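Aldehyde dehydrogenase (Bartonella henselae, PDB 3I44) probably oxidises aldehydes to carboxylic acids with a nicotinamide cofactor, as other members of the aldehyde dehydrogenase family do. Local coordinates at residues I57-T62 against N225-V231; P84-L88 against Y139-F144; I354-S360 against R398-I404; V450-M454 against Y467-K472. The protein carries 1 engineered substitution. All blocks are in the same frame, centred on the assembly; numbering follows the deposited sequence.

Contact 1 (I57-T62 against N225-V231); sequences ISLGST and NGDGANV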
loop_
_atom_site.group_PDB
_atom_site.type_symbol
_atom_site.label_atom_id
_atom_site.label_comp_id
_atom_site.label_asym_id
_atom_site.label_seq_id
_atom_site.Cartn_x
_atom_site.Cartn_y
_atom_site.Cartn_z
ATOM N N ILE A 57 -30.971 -15.627 -2.386
ATOM C CA ILE A 57 -30.016 -15.047 -3.337
ATOM C C ILE A 57 -29.243 -16.145 -4.052
ATOM O O ILE A 57 -29.329 -17.316 -3.679
ATOM C CB ILE A 57 -29.000 -14.081 -2.628
ATOM C CG1 ILE A 57 -28.216 -14.803 -1.527
ATOM C CG2 ILE A 57 -29.739 -12.879 -2.101
ATOM C CD1 ILE A 57 -26.869 -14.149 -1.194
ATOM N N SER A 58 -28.470 -15.759 -5.064
ATOM C CA SER A 58 -27.587 -16.674 -5.777
ATOM C C SER A 58 -26.150 -16.417 -5.369
ATOM O O SER A 58 -25.746 -15.257 -5.275
ATOM C CB SER A 58 -27.704 -16.478 -7.286
ATOM O OG SER A 58 -29.004 -16.752 -7.741
ATOM N N LEU A 59 -25.391 -17.487 -5.114
ATOM C CA LEU A 59 -23.939 -17.426 -4.962
ATOM C C LEU A 59 -23.325 -17.572 -6.338
ATOM O O LEU A 59 -23.466 -18.617 -6.988
ATOM C CB LEU A 59 -23.424 -18.538 -4.021
ATOM C CG LEU A 59 -23.827 -18.343 -2.556
ATOM C CD1 LEU A 59 -23.337 -19.498 -1.630
ATOM C CD2 LEU A 59 -23.337 -16.971 -2.022
ATOM N N GLY A 60 -22.656 -16.520 -6.792
ATOM C CA GLY A 60 -22.084 -16.497 -8.136
ATOM C C GLY A 60 -20.880 -17.398 -8.297
ATOM O O GLY A 60 -20.280 -17.850 -7.320
ATOM N N SER A 61 -20.535 -17.661 -9.549
ATOM C CA SER A 61 -19.368 -18.486 -9.907
ATOM C C SER A 61 -18.332 -17.584 -10.520
ATOM O O SER A 61 -18.585 -16.399 -10.704
ATOM C CB SER A 61 -19.770 -19.534 -10.968
ATOM O OG SER A 61 -20.254 -18.879 -12.142
ATOM N N THR A 62 -17.197 -18.158 -10.901
ATOM C CA THR A 62 -16.161 -17.411 -11.589
ATOM C C THR A 62 -16.606 -16.850 -12.933
ATOM O O THR A 62 -16.152 -15.754 -13.306
ATOM C CB THR A 62 -14.848 -18.225 -11.775
ATOM O OG1 THR A 62 -15.104 -19.337 -12.612
ATOM C CG2 THR A 62 -14.289 -18.718 -10.455
ATOM N N ASN A 225 -23.354 -11.467 -6.118
ATOM C CA ASN A 225 -23.286 -12.092 -4.794
ATOM C C ASN A 225 -22.380 -13.304 -4.852
ATOM O O ASN A 225 -22.076 -13.830 -5.938
ATOM C CB ASN A 225 -24.682 -12.467 -4.287
ATOM C CG ASN A 225 -25.499 -11.255 -3.884
ATOM O OD1 ASN A 225 -26.651 -11.085 -4.300
ATOM N ND2 ASN A 225 -24.892 -10.382 -3.100
ATOM N N GLY A 226 -21.887 -13.721 -3.687
ATOM C CA GLY A 226 -20.987 -14.848 -3.647
ATOM C C GLY A 226 -20.317 -14.903 -2.314
ATOM O O GLY A 226 -20.565 -14.028 -1.470
ATOM N N ASP A 227 -19.462 -15.912 -2.125
ATOM C CA ASP A 227 -18.764 -16.084 -0.846
ATOM C C ASP A 227 -17.317 -15.667 -0.953
ATOM O O ASP A 227 -16.849 -15.302 -2.030
ATOM C CB ASP A 227 -18.934 -17.522 -0.299
ATOM C CG ASP A 227 -18.082 -18.573 -1.019
ATOM O OD1 ASP A 227 -17.478 -18.326 -2.091
ATOM O OD2 ASP A 227 -18.020 -19.690 -0.457
ATOM N N GLY A 228 -16.604 -15.713 0.167
ATOM C CA GLY A 228 -15.200 -15.322 0.177
ATOM C C GLY A 228 -14.311 -16.314 -0.541
ATOM O O GLY A 228 -13.446 -15.943 -1.348
ATOM N N ALA A 229 -14.531 -17.592 -0.253
ATOM C CA ALA A 229 -13.606 -18.641 -0.693
ATOM C C ALA A 229 -13.612 -18.795 -2.204
ATOM O O ALA A 229 -12.598 -19.133 -2.801
ATOM C CB ALA A 229 -13.958 -19.972 -0.014
ATOM N N ASN A 230 -14.747 -18.539 -2.836
ATOM C CA ASN A 230 -14.812 -18.620 -4.281
ATOM C C ASN A 230 -14.741 -17.233 -4.923
ATOM O O ASN A 230 -13.688 -16.869 -5.396
ATOM C CB ASN A 230 -16.042 -19.399 -4.733
ATOM C CG ASN A 230 -16.044 -19.673 -6.250
ATOM O OD1 ASN A 230 -14.990 -19.736 -6.890
ATOM N ND2 ASN A 230 -17.225 -19.829 -6.814
ATOM N N VAL A 231 -15.823 -16.452 -4.916
ATOM C CA VAL A 231 -15.845 -15.181 -5.659
ATOM C C VAL A 231 -14.895 -14.122 -5.103
ATOM O O VAL A 231 -14.229 -13.446 -5.871
ATOM C CB VAL A 231 -17.273 -14.575 -5.770
ATOM C CG1 VAL A 231 -17.220 -13.154 -6.363
ATOM C CG2 VAL A 231 -18.167 -15.512 -6.612
HETATM O O HOH W 1 -19.616 -17.686 -4.466
HETATM O O HOH W 2 -17.037 -20.778 -9.741
#

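Contact 2 (P84-L88 against Y139-F144); sequences PHERL and YKEFSF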
loop_
_atom_site.group_PDB
_atom_site.type_symbol
_atom_site.label_atom_id
_atom_site.label_comp_id
_atom_site.label_asym_id
_atom_site.label_seq_id
_atom_site.Cartn_x
_atom_site.Cartn_y
_atom_site.Cartn_z
ATOM N N PRO A 84 -15.199 15.674 -13.954
ATOM C CA PRO A 84 -15.508 15.699 -12.530
ATOM C C PRO A 84 -16.893 16.274 -12.239
ATOM O O PRO A 84 -17.613 15.786 -11.346
ATOM C CB PRO A 84 -14.438 16.621 -11.965
ATOM C CG PRO A 84 -13.286 16.448 -12.904
ATOM C CD PRO A 84 -13.870 16.248 -14.244
ATOM N N HIS A 85 -17.231 17.329 -12.969
ATOM C CA HIS A 85 -18.568 17.913 -12.903
ATOM C C HIS A 85 -19.651 16.873 -13.136
ATOM O O HIS A 85 -20.551 16.778 -12.338
ATOM C CB HIS A 85 -18.718 19.055 -13.885
ATOM C CG HIS A 85 -20.077 19.664 -13.883
ATOM N ND1 HIS A 85 -20.466 20.605 -12.954
ATOM C CD2 HIS A 85 -21.142 19.469 -14.697
ATOM C CE1 HIS A 85 -21.715 20.968 -13.199
ATOM N NE2 HIS A 85 -22.147 20.296 -14.253
ATOM N N GLU A 86 -19.556 16.072 -14.187
ATOM C CA GLU A 86 -20.603 15.083 -14.473
ATOM C C GLU A 86 -20.640 13.951 -13.423
ATOM O O GLU A 86 -21.694 13.511 -13.028
ATOM C CB GLU A 86 -20.340 14.400 -15.795
ATOM C CG GLU A 86 -20.475 15.217 -17.094
ATOM C CD GLU A 86 -19.830 14.430 -18.262
ATOM O OE1 GLU A 86 -18.789 14.878 -18.800
ATOM O OE2 GLU A 86 -20.319 13.299 -18.545
ATOM N N ARG A 87 -19.472 13.465 -13.010
ATOM C CA ARG A 87 -19.372 12.485 -11.920
ATOM C C ARG A 87 -19.954 12.976 -10.601
ATOM O O ARG A 87 -20.666 12.235 -9.932
ATOM C CB ARG A 87 -17.921 12.071 -11.674
ATOM C CG ARG A 87 -17.255 11.333 -12.812
ATOM C CD ARG A 87 -15.785 11.127 -12.448
ATOM N NE ARG A 87 -14.957 10.933 -13.610
ATOM C CZ ARG A 87 -13.637 10.934 -13.610
ATOM N NH1 ARG A 87 -12.955 11.156 -12.497
ATOM N NH2 ARG A 87 -12.992 10.709 -14.760
ATOM N N LEU A 88 -19.651 14.215 -10.209
ATOM C CA LEU A 88 -20.282 14.776 -9.033
ATOM C C LEU A 88 -21.812 14.820 -9.189
ATOM O O LEU A 88 -22.540 14.550 -8.241
ATOM C CB LEU A 88 -19.746 16.152 -8.740
ATOM C CG LEU A 88 -20.273 16.844 -7.483
ATOM C CD1 LEU A 88 -19.873 16.052 -6.263
ATOM C CD2 LEU A 88 -19.714 18.301 -7.429
ATOM N N TYR A 139 -14.553 16.343 -2.711
ATOM C CA TYR A 139 -14.339 16.401 -4.162
ATOM C C TYR A 139 -14.255 17.834 -4.659
ATOM O O TYR A 139 -13.484 18.131 -5.558
ATOM C CB TYR A 139 -15.463 15.743 -4.910
ATOM C CG TYR A 139 -15.139 15.247 -6.298
ATOM C CD1 TYR A 139 -14.080 14.350 -6.528
ATOM C CD2 TYR A 139 -15.949 15.577 -7.376
ATOM C CE1 TYR A 139 -13.831 13.842 -7.805
ATOM C CE2 TYR A 139 -15.707 15.057 -8.648
ATOM C CZ TYR A 139 -14.663 14.182 -8.852
ATOM O OH TYR A 139 -14.422 13.673 -10.119
ATOM N N LYS A 140 -15.074 18.692 -4.069
ATOM C CA LYS A 140 -15.077 20.112 -4.408
ATOM C C LYS A 140 -13.740 20.775 -4.060
ATOM O O LYS A 140 -13.301 21.634 -4.794
ATOM C CB LYS A 140 -16.307 20.813 -3.790
ATOM C CG LYS A 140 -17.549 20.638 -4.684
ATOM C CD LYS A 140 -18.895 20.453 -3.920
ATOM C CE LYS A 140 -19.592 21.759 -3.544
ATOM N NZ LYS A 140 -20.825 21.504 -2.715
ATOM N N GLU A 141 -13.060 20.335 -3.008
ATOM C CA GLU A 141 -11.705 20.816 -2.715
ATOM C C GLU A 141 -10.562 20.155 -3.502
ATOM O O GLU A 141 -9.420 20.580 -3.394
ATOM C CB GLU A 141 -11.401 20.677 -1.211
ATOM C CG GLU A 141 -12.364 21.488 -0.303
ATOM C CD GLU A 141 -12.436 22.980 -0.682
ATOM O OE1 GLU A 141 -11.529 23.757 -0.272
ATOM O OE2 GLU A 141 -13.395 23.376 -1.393
ATOM N N PHE A 142 -10.846 19.102 -4.259
ATOM C CA PHE A 142 -9.787 18.298 -4.872
ATOM C C PHE A 142 -9.595 18.740 -6.288
ATOM O O PHE A 142 -10.543 19.089 -6.960
ATOM C CB PHE A 142 -10.199 16.826 -4.848
ATOM C CG PHE A 142 -9.294 15.914 -5.598
ATOM C CD1 PHE A 142 -8.071 15.554 -5.080
ATOM C CD2 PHE A 142 -9.714 15.330 -6.790
ATOM C CE1 PHE A 142 -7.239 14.680 -5.778
ATOM C CE2 PHE A 142 -8.896 14.470 -7.481
ATOM C CZ PHE A 142 -7.652 14.140 -6.964
ATOM N N SER A 143 -8.366 18.681 -6.767
ATOM C CA SER A 143 -8.097 18.901 -8.189
ATOM C C SER A 143 -7.280 17.732 -8.751
ATOM O O SER A 143 -6.389 17.244 -8.076
ATOM C CB SER A 143 -7.363 20.221 -8.388
ATOM O OG SER A 143 -6.958 20.300 -9.734
ATOM N N PHE A 144 -7.573 17.313 -9.985
ATOM C CA PHE A 144 -6.852 16.184 -10.623
ATOM C C PHE A 144 -5.437 16.540 -11.105
ATOM O O PHE A 144 -4.671 15.665 -11.494
ATOM C CB PHE A 144 -7.677 15.578 -11.759
ATOM C CG PHE A 144 -8.822 14.739 -11.264
ATOM C CD1 PHE A 144 -10.026 15.330 -10.886
ATOM C CD2 PHE A 144 -8.684 13.365 -11.138
ATOM C CE1 PHE A 144 -11.077 14.555 -10.415
ATOM C CE2 PHE A 144 -9.740 12.581 -10.668
ATOM C CZ PHE A 144 -10.938 13.186 -10.299
#

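Contact 3 (I354-S360 against R398-I404); sequences IQDLIQS and RIFREEI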
loop_
_atom_site.group_PDB
_atom_site.type_symbol
_atom_site.label_atom_id
_atom_site.label_comp_id
_atom_site.label_asym_id
_atom_site.label_seq_id
_atom_site.Cartn_x
_atom_site.Cartn_y
_atom_site.Cartn_z
ATOM N N ILE A 354 -19.243 -16.427 19.799
ATOM C CA ILE A 354 -19.328 -15.529 20.950
ATOM C C ILE A 354 -19.561 -16.335 22.228
ATOM O O ILE A 354 -18.911 -16.095 23.279
ATOM C CB ILE A 354 -20.429 -14.453 20.767
ATOM C CG1 ILE A 354 -20.089 -13.516 19.597
ATOM C CG2 ILE A 354 -20.596 -13.650 22.102
ATOM C CD1 ILE A 354 -21.310 -12.709 18.993
ATOM N N GLN A 355 -20.475 -17.301 22.145
ATOM C CA GLN A 355 -20.722 -18.180 23.313
ATOM C C GLN A 355 -19.442 -18.863 23.753
ATOM O O GLN A 355 -19.143 -18.950 24.954
ATOM C CB GLN A 355 -21.790 -19.234 23.013
ATOM C CG GLN A 355 -23.165 -18.669 22.728
ATOM C CD GLN A 355 -23.701 -17.895 23.907
ATOM O OE1 GLN A 355 -23.729 -18.411 25.005
ATOM N NE2 GLN A 355 -24.116 -16.642 23.686
ATOM N N ASP A 356 -18.669 -19.342 22.778
ATOM C CA ASP A 356 -17.407 -20.030 23.088
ATOM C C ASP A 356 -16.438 -19.082 23.800
ATOM O O ASP A 356 -15.742 -19.460 24.772
ATOM C CB ASP A 356 -16.784 -20.563 21.795
ATOM C CG ASP A 356 -15.467 -21.269 22.040
ATOM O OD1 ASP A 356 -15.470 -22.324 22.737
ATOM O OD2 ASP A 356 -14.434 -20.773 21.529
ATOM N N LEU A 357 -16.404 -17.833 23.340
ATOM C CA LEU A 357 -15.465 -16.860 23.912
ATOM C C LEU A 357 -15.927 -16.465 25.314
ATOM O O LEU A 357 -15.099 -16.349 26.227
ATOM C CB LEU A 357 -15.265 -15.646 22.955
ATOM C CG LEU A 357 -14.108 -15.837 21.921
ATOM C CD1 LEU A 357 -14.242 -14.939 20.694
ATOM C CD2 LEU A 357 -12.721 -15.640 22.565
ATOM N N ILE A 358 -17.240 -16.293 25.499
ATOM C CA ILE A 358 -17.798 -16.025 26.849
ATOM C C ILE A 358 -17.433 -17.187 27.823
ATOM O O ILE A 358 -16.847 -16.974 28.898
ATOM C CB ILE A 358 -19.313 -15.799 26.801
ATOM C CG1 ILE A 358 -19.629 -14.430 26.181
ATOM C CG2 ILE A 358 -19.923 -15.821 28.201
ATOM C CD1 ILE A 358 -21.075 -14.261 25.784
ATOM N N GLN A 359 -17.734 -18.413 27.410
ATOM C CA GLN A 359 -17.359 -19.598 28.191
ATOM C C GLN A 359 -15.852 -19.609 28.509
ATOM O O GLN A 359 -15.464 -19.873 29.663
ATOM C CB GLN A 359 -17.801 -20.889 27.481
ATOM C CG GLN A 359 -17.679 -22.136 28.362
ATOM C CD GLN A 359 -18.562 -22.049 29.596
ATOM O OE1 GLN A 359 -19.776 -21.896 29.489
ATOM N NE2 GLN A 359 -17.957 -22.112 30.767
ATOM N N SER A 360 -15.008 -19.245 27.534
ATOM C CA SER A 360 -13.552 -19.145 27.765
ATOM C C SER A 360 -13.193 -18.166 28.886
ATOM O O SER A 360 -12.218 -18.393 29.666
ATOM C CB SER A 360 -12.786 -18.760 26.486
ATOM O OG SER A 360 -12.681 -17.344 26.285
ATOM N N ARG A 398 -8.214 -15.261 26.339
ATOM C CA ARG A 398 -8.758 -15.137 25.013
ATOM C C ARG A 398 -9.619 -13.870 24.853
ATOM O O ARG A 398 -9.596 -13.257 23.783
ATOM C CB ARG A 398 -9.587 -16.364 24.623
ATOM C CG ARG A 398 -8.759 -17.672 24.478
ATOM C CD ARG A 398 -9.648 -18.819 23.955
ATOM N NE ARG A 398 -10.205 -18.496 22.643
ATOM C CZ ARG A 398 -11.329 -19.008 22.144
ATOM N NH1 ARG A 398 -12.055 -19.890 22.828
ATOM N NH2 ARG A 398 -11.740 -18.625 20.948
ATOM N N ILE A 399 -10.400 -13.519 25.882
ATOM C CA ILE A 399 -11.322 -12.377 25.779
ATOM C C ILE A 399 -10.556 -11.056 25.701
ATOM O O ILE A 399 -11.095 -10.066 25.207
ATOM C CB ILE A 399 -12.406 -12.321 26.933
ATOM C CG1 ILE A 399 -11.782 -12.389 28.341
ATOM C CG2 ILE A 399 -13.419 -13.427 26.759
ATOM C CD1 ILE A 399 -12.807 -12.215 29.477
ATOM N N PHE A 400 -9.313 -11.041 26.196
ATOM C CA PHE A 400 -8.434 -9.886 26.054
ATOM C C PHE A 400 -7.869 -9.786 24.631
ATOM O O PHE A 400 -7.718 -8.692 24.103
ATOM C CB PHE A 400 -7.306 -9.971 27.064
ATOM C CG PHE A 400 -6.405 -8.747 27.127
ATOM C CD1 PHE A 400 -6.706 -7.690 27.967
ATOM C CD2 PHE A 400 -5.219 -8.686 26.393
ATOM C CE1 PHE A 400 -5.873 -6.604 28.064
ATOM C CE2 PHE A 400 -4.382 -7.583 26.482
ATOM C CZ PHE A 400 -4.706 -6.547 27.341
ATOM N N ARG A 401 -7.596 -10.929 23.990
ATOM C CA ARG A 401 -6.821 -10.925 22.740
ATOM C C ARG A 401 -7.651 -10.985 21.492
ATOM O O ARG A 401 -7.261 -10.420 20.470
ATOM C CB ARG A 401 -5.836 -12.086 22.686
ATOM C CG ARG A 401 -4.923 -12.142 23.837
ATOM C CD ARG A 401 -3.511 -12.400 23.384
ATOM N NE ARG A 401 -2.635 -11.819 24.381
ATOM C CZ ARG A 401 -1.890 -10.724 24.243
ATOM N NH1 ARG A 401 -1.802 -10.039 23.097
ATOM N NH2 ARG A 401 -1.175 -10.351 25.287
ATOM N N GLU A 402 -8.774 -11.674 21.553
ATOM C CA GLU A 402 -9.522 -11.977 20.343
ATOM C C GLU A 402 -10.668 -11.038 20.195
ATOM O O GLU A 402 -11.323 -10.670 21.183
ATOM C CB GLU A 402 -10.034 -13.423 20.344
ATOM C CG GLU A 402 -8.938 -14.446 20.165
ATOM C CD GLU A 402 -9.414 -15.878 20.361
ATOM O OE1 GLU A 402 -10.513 -16.251 19.901
ATOM O OE2 GLU A 402 -8.660 -16.639 20.979
ATOM N N GLU A 403 -10.949 -10.672 18.952
ATOM C CA GLU A 403 -12.086 -9.816 18.683
ATOM C C GLU A 403 -13.328 -10.680 18.843
ATOM O O GLU A 403 -13.441 -11.667 18.169
ATOM C CB GLU A 403 -12.024 -9.246 17.278
ATOM C CG GLU A 403 -13.132 -8.259 17.013
ATOM C CD GLU A 403 -13.007 -7.602 15.654
ATOM O OE1 GLU A 403 -12.691 -8.327 14.683
ATOM O OE2 GLU A 403 -13.250 -6.376 15.563
ATOM N N ILE A 404 -14.271 -10.277 19.699
ATOM C CA ILE A 404 -15.432 -11.090 20.037
ATOM C C ILE A 404 -16.625 -10.771 19.143
ATOM O O ILE A 404 -17.354 -11.687 18.743
ATOM C CB ILE A 404 -15.815 -10.917 21.507
ATOM C CG1 ILE A 404 -14.648 -11.322 22.413
ATOM C CG2 ILE A 404 -17.134 -11.696 21.858
ATOM C CD1 ILE A 404 -14.784 -10.866 23.902
HETATM O O HOH W 3 -11.025 -15.878 27.774
#

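Contact 4 (V450-M454 against Y467-K472); sequences VRSGM and YFGGVK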
loop_
_atom_site.group_PDB
_atom_site.type_symbol
_atom_site.label_atom_id
_atom_site.label_comp_id
_atom_site.label_asym_id
_atom_site.label_seq_id
_atom_site.Cartn_x
_atom_site.Cartn_y
_atom_site.Cartn_z
ATOM N N VAL A 450 -0.133 5.518 22.258
ATOM C CA VAL A 450 -0.936 4.344 21.882
ATOM C C VAL A 450 -0.815 4.135 20.390
ATOM O O VAL A 450 -0.760 5.099 19.596
ATOM C CB VAL A 450 -2.448 4.416 22.273
ATOM C CG1 VAL A 450 -2.625 4.407 23.789
ATOM C CG2 VAL A 450 -3.130 5.629 21.649
ATOM N N ARG A 451 -0.816 2.865 20.004
ATOM C CA ARG A 451 -0.501 2.492 18.638
ATOM C C ARG A 451 -1.750 2.129 17.887
ATOM O O ARG A 451 -2.153 0.975 17.826
ATOM C CB ARG A 451 0.540 1.361 18.638
ATOM C CG ARG A 451 1.145 1.091 17.270
ATOM C CD ARG A 451 2.391 1.921 16.913
ATOM N NE ARG A 451 3.015 1.260 15.750
ATOM C CZ ARG A 451 2.682 1.447 14.465
ATOM N NH1 ARG A 451 1.751 2.341 14.121
ATOM N NH2 ARG A 451 3.296 0.728 13.505
ATOM N N SER A 452 -2.372 3.146 17.287
ATOM C CA SER A 452 -3.578 2.951 16.514
ATOM C C SER A 452 -3.665 3.984 15.390
ATOM O O SER A 452 -3.012 5.025 15.428
ATOM C CB SER A 452 -4.823 3.008 17.416
ATOM O OG SER A 452 -4.840 4.159 18.257
ATOM N N GLY A 453 -4.466 3.687 14.389
ATOM C CA GLY A 453 -4.745 4.642 13.326
ATOM C C GLY A 453 -5.610 5.796 13.770
ATOM O O GLY A 453 -5.543 6.871 13.171
ATOM N N MET A 454 -6.463 5.563 14.781
ATOM C CA MET A 454 -7.394 6.581 15.308
ATOM C C MET A 454 -7.385 6.601 16.825
ATOM O O MET A 454 -7.168 5.568 17.479
ATOM C CB MET A 454 -8.820 6.320 14.813
ATOM C CG MET A 454 -8.978 6.417 13.312
ATOM S SD MET A 454 -10.525 5.897 12.615
ATOM C CE MET A 454 -10.404 4.090 12.876
ATOM N N TYR A 467 -10.277 10.609 7.753
ATOM C CA TYR A 467 -10.243 9.202 7.361
ATOM C C TYR A 467 -10.727 8.277 8.455
ATOM O O TYR A 467 -10.739 8.634 9.647
ATOM C CB TYR A 467 -8.837 8.788 6.967
ATOM C CG TYR A 467 -7.796 8.686 8.059
ATOM C CD1 TYR A 467 -7.812 7.652 8.997
ATOM C CD2 TYR A 467 -6.728 9.569 8.098
ATOM C CE1 TYR A 467 -6.807 7.521 9.945
ATOM C CE2 TYR A 467 -5.705 9.439 9.034
ATOM C CZ TYR A 467 -5.755 8.420 9.953
ATOM O OH TYR A 467 -4.753 8.312 10.845
ATOM N N PHE A 468 -11.078 7.075 8.029
ATOM C CA PHE A 468 -11.285 5.967 8.910
ATOM C C PHE A 468 -10.343 4.824 8.508
ATOM O O PHE A 468 -10.380 4.343 7.365
ATOM C CB PHE A 468 -12.741 5.487 8.835
ATOM C CG PHE A 468 -13.084 4.438 9.876
ATOM C CD1 PHE A 468 -13.764 4.794 11.040
ATOM C CD2 PHE A 468 -12.714 3.111 9.702
ATOM C CE1 PHE A 468 -14.074 3.834 12.004
ATOM C CE2 PHE A 468 -13.018 2.150 10.658
ATOM C CZ PHE A 468 -13.695 2.502 11.800
ATOM N N GLY A 469 -9.521 4.377 9.459
ATOM C CA GLY A 469 -8.654 3.262 9.223
ATOM C C GLY A 469 -7.640 3.068 10.294
ATOM O O GLY A 469 -7.478 3.934 11.162
ATOM N N GLY A 470 -6.936 1.938 10.219
ATOM C CA GLY A 470 -6.055 1.501 11.315
ATOM C C GLY A 470 -4.594 1.392 10.935
ATOM O O GLY A 470 -4.143 1.996 9.945
ATOM N N VAL A 471 -3.854 0.665 11.781
ATOM C CA VAL A 471 -2.472 0.234 11.535
ATOM C C VAL A 471 -2.400 -1.277 11.874
ATOM O O VAL A 471 -3.353 -1.853 12.441
ATOM C CB VAL A 471 -1.414 1.018 12.399
ATOM C CG1 VAL A 471 -1.505 2.556 12.175
ATOM C CG2 VAL A 471 -1.604 0.712 13.841
ATOM N N LYS A 472 -1.279 -1.895 11.535
ATOM C CA LYS A 472 -0.964 -3.323 11.823
ATOM C C LYS A 472 -2.080 -4.266 11.368
ATOM O O LYS A 472 -2.536 -4.190 10.226
ATOM C CB LYS A 472 -0.632 -3.497 13.300
ATOM C CG LYS A 472 0.656 -2.836 13.732
ATOM C CD LYS A 472 0.631 -2.327 15.141
ATOM C CE LYS A 472 0.813 -3.416 16.151
ATOM N NZ LYS A 472 2.113 -4.068 15.978
#

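Contact 1 (I57-T62 against N225-V231)
A mainly backbone contact joins Leu59 and Gly60 to Asn225 and Gly226, where the chain leaves strand 52-58 and passes over the loop leading into helix 228-237. Its one direct hydrogen bond runs from Gly60 N to Asn225 O (2.9 Å); the donor stands well above the carbonyl plane, 44° out of it. Leu59 CD2 lies on Gly226 CA at 3.6 Å, and Val231 CG2 packs against Gly60 O (3.2 Å). Further back along the strand, Ile57 CD1 reaches Asn225 CB at 4.1 Å, the two side chains crossing at about a right angle.

Two waters extend the polar link. One donates to Gly60 O and accepts from Asp227 N; the other accepts from both Thr62 N and Asn230 ND2. Asp227 also caps the helix, its OD1 taking Asn230 N at 2.8 Å.

Strand 221-223, parallel to 191-195, runs through this loop into helix 228-237, a strand-loop-helix unit consistent with the family's cofactor-binding domain; Lys195 NZ bonds to Gly226 O. Ser58 OG is bonded to Arg26 O, and Asn225 rests on Phe28, so the contact ties the four-stranded sheet containing strands 23-30 and 42-47 to that unit.

Contact 2 (P84-L88 against Y139-F144)
Two helix ends meet round the Tyr139 ring: the first turn of helix 84-100, opened by Pro84, and the last turn of helix 117-141 with the chain that follows it. Tyr139 has CG anti to its own backbone nitrogen (chi1 -157°), which sends the ring across to the other helix. There the hydroxyl end sits against the proline, OH lying 3.3 Å from Pro84 CA, while Pro84 O comes to the ring edge near its plane, 3.4 Å from CE2. Leu88, one turn on, slides past the ring in the opposite direction and places CB 4.1 Å from Tyr139 CD2.

Phe144 meets the proline ring at CG, its CE1 lying 3.8 Å from Pro84 CG. Arg87, on an extended chain, brings NH1 obliquely to Phe144 CZ (3.6 Å), with guanidinium and ring planes almost perpendicular (86°). Polar anchoring comes from outside: Arg87 NH1 bonds to Leu187 O, to which Tyr139 OH makes a weak bond, and Arg87 NE bonds to Thr82 OG1.

With no hydrogen bond between the segments, this is mostly van der Waals helix-end packing: beside helix 481-486 and strand 489-494, an aromatic side chain abuts the proline-led first turn with its hydroxyl end and edge.

Contact 3 (I354-S360 against R398-I404)
Charged groups join Asp356 of helix 348-363 to Arg398 and Glu402 of the short helix 398-401 and the residue after it, a salt-bridge network that pins the two helices together ahead of strand 408-414. Arg398 NH1 donates to Asp356 OD2 at 2.9 Å and 172°; the oxygen lies in the guanidinium plane, although the nitrogen approaches it from above the carboxylate plane. On its side edge the same guanidinium grips Glu402 with two nitrogens, NE to OE2 (2.9 Å) and NH2 to OE1 (2.9 Å), both on the syn side, OE2 from well out of the carboxylate plane. A bend at chi3 (60°) turns the Arg398 group into this position.

Apolar packing lies alongside. Leu357 sets CD2 over one face of the guanidinium, 3.5 Å from Arg398 NH2, and its other branch, CD1, meets Ile404 CG1 at 4.0 Å. Ile354 and Ile404 cross at about a right angle through their CG2 methyls.

Ser360 contributes hydroxyl bonding: OG donates to Leu357 O within its own helix at 2.6 Å and accepts from a water that in turn accepts from Ile399 N.

Held in its plane by three N-H bonds and backed by Leu357, the guanidinium has little freedom to rotate, and its charge probably offsets both carboxylates, favouring their ionised forms.

Contact 4 (V450-M454 against Y467-K472)
Met454 extends its thioether across Phe468 at about a right angle, with the CE methyl over the centre of the ring face, 3.7 Å from the centroid and 6° off the ring normal. SD lies over that face too, a Met-aromatic contact at 4.2 Å from the Phe468 centroid. The bend at chi3 (-70°) folds CE over the ring, while SD also accepts a weak hydrogen bond from Gly469 N. The Tyr467 ring slides past Met454 in the opposite direction, and its OH donates to Gly453 O at 2.8 Å, in the carbonyl plane.

The first segment runs from a loop into strand 454-457, an outermost strand of its sheet within the chain; the second is in the loop between that strand and helix 481-486. Here Met454 pairs with a parallel strand of the second subunit, carrying the sheet across the dimer interface. Between the segments, Gly453 CA faces Gly470 CA at 4.0 Å, where neither residue has a side chain to intervene.

Arg451 bends at chi2 (88°), bringing NH1 to 3.7 Å from Val471 CG2, and Lys472 CD lies over one guanidinium face. NH1 forms a salt bridge with Asp490 of the second subunit, and NH2 with Glu242 of that subunit.

Overall arrangement
Along the chain, contact 2 is nested within the loop closed by contact 1, and contacts 3 and 4 follow in series. None touches another. Contacts 2 and 3 lie on opposite sides of the chain's centre, their own centres about 45 Å apart; contacts 1 and 4 are likewise opposed, at about 31 Å. The nearest pair is 3 and 4, about 10 Å between closest atoms. These two border the seven-stranded sheet that holds strands 408-414 and 454-457. Contact 1 joins the four-stranded sheet, through strand 52-58, to helix 228-237; contact 2 joins helices 84-100 and 117-141 beside the C-terminal strand 489-494. Contact 4 alone reaches the second subunit, so it links this internal packing to dimer assembly.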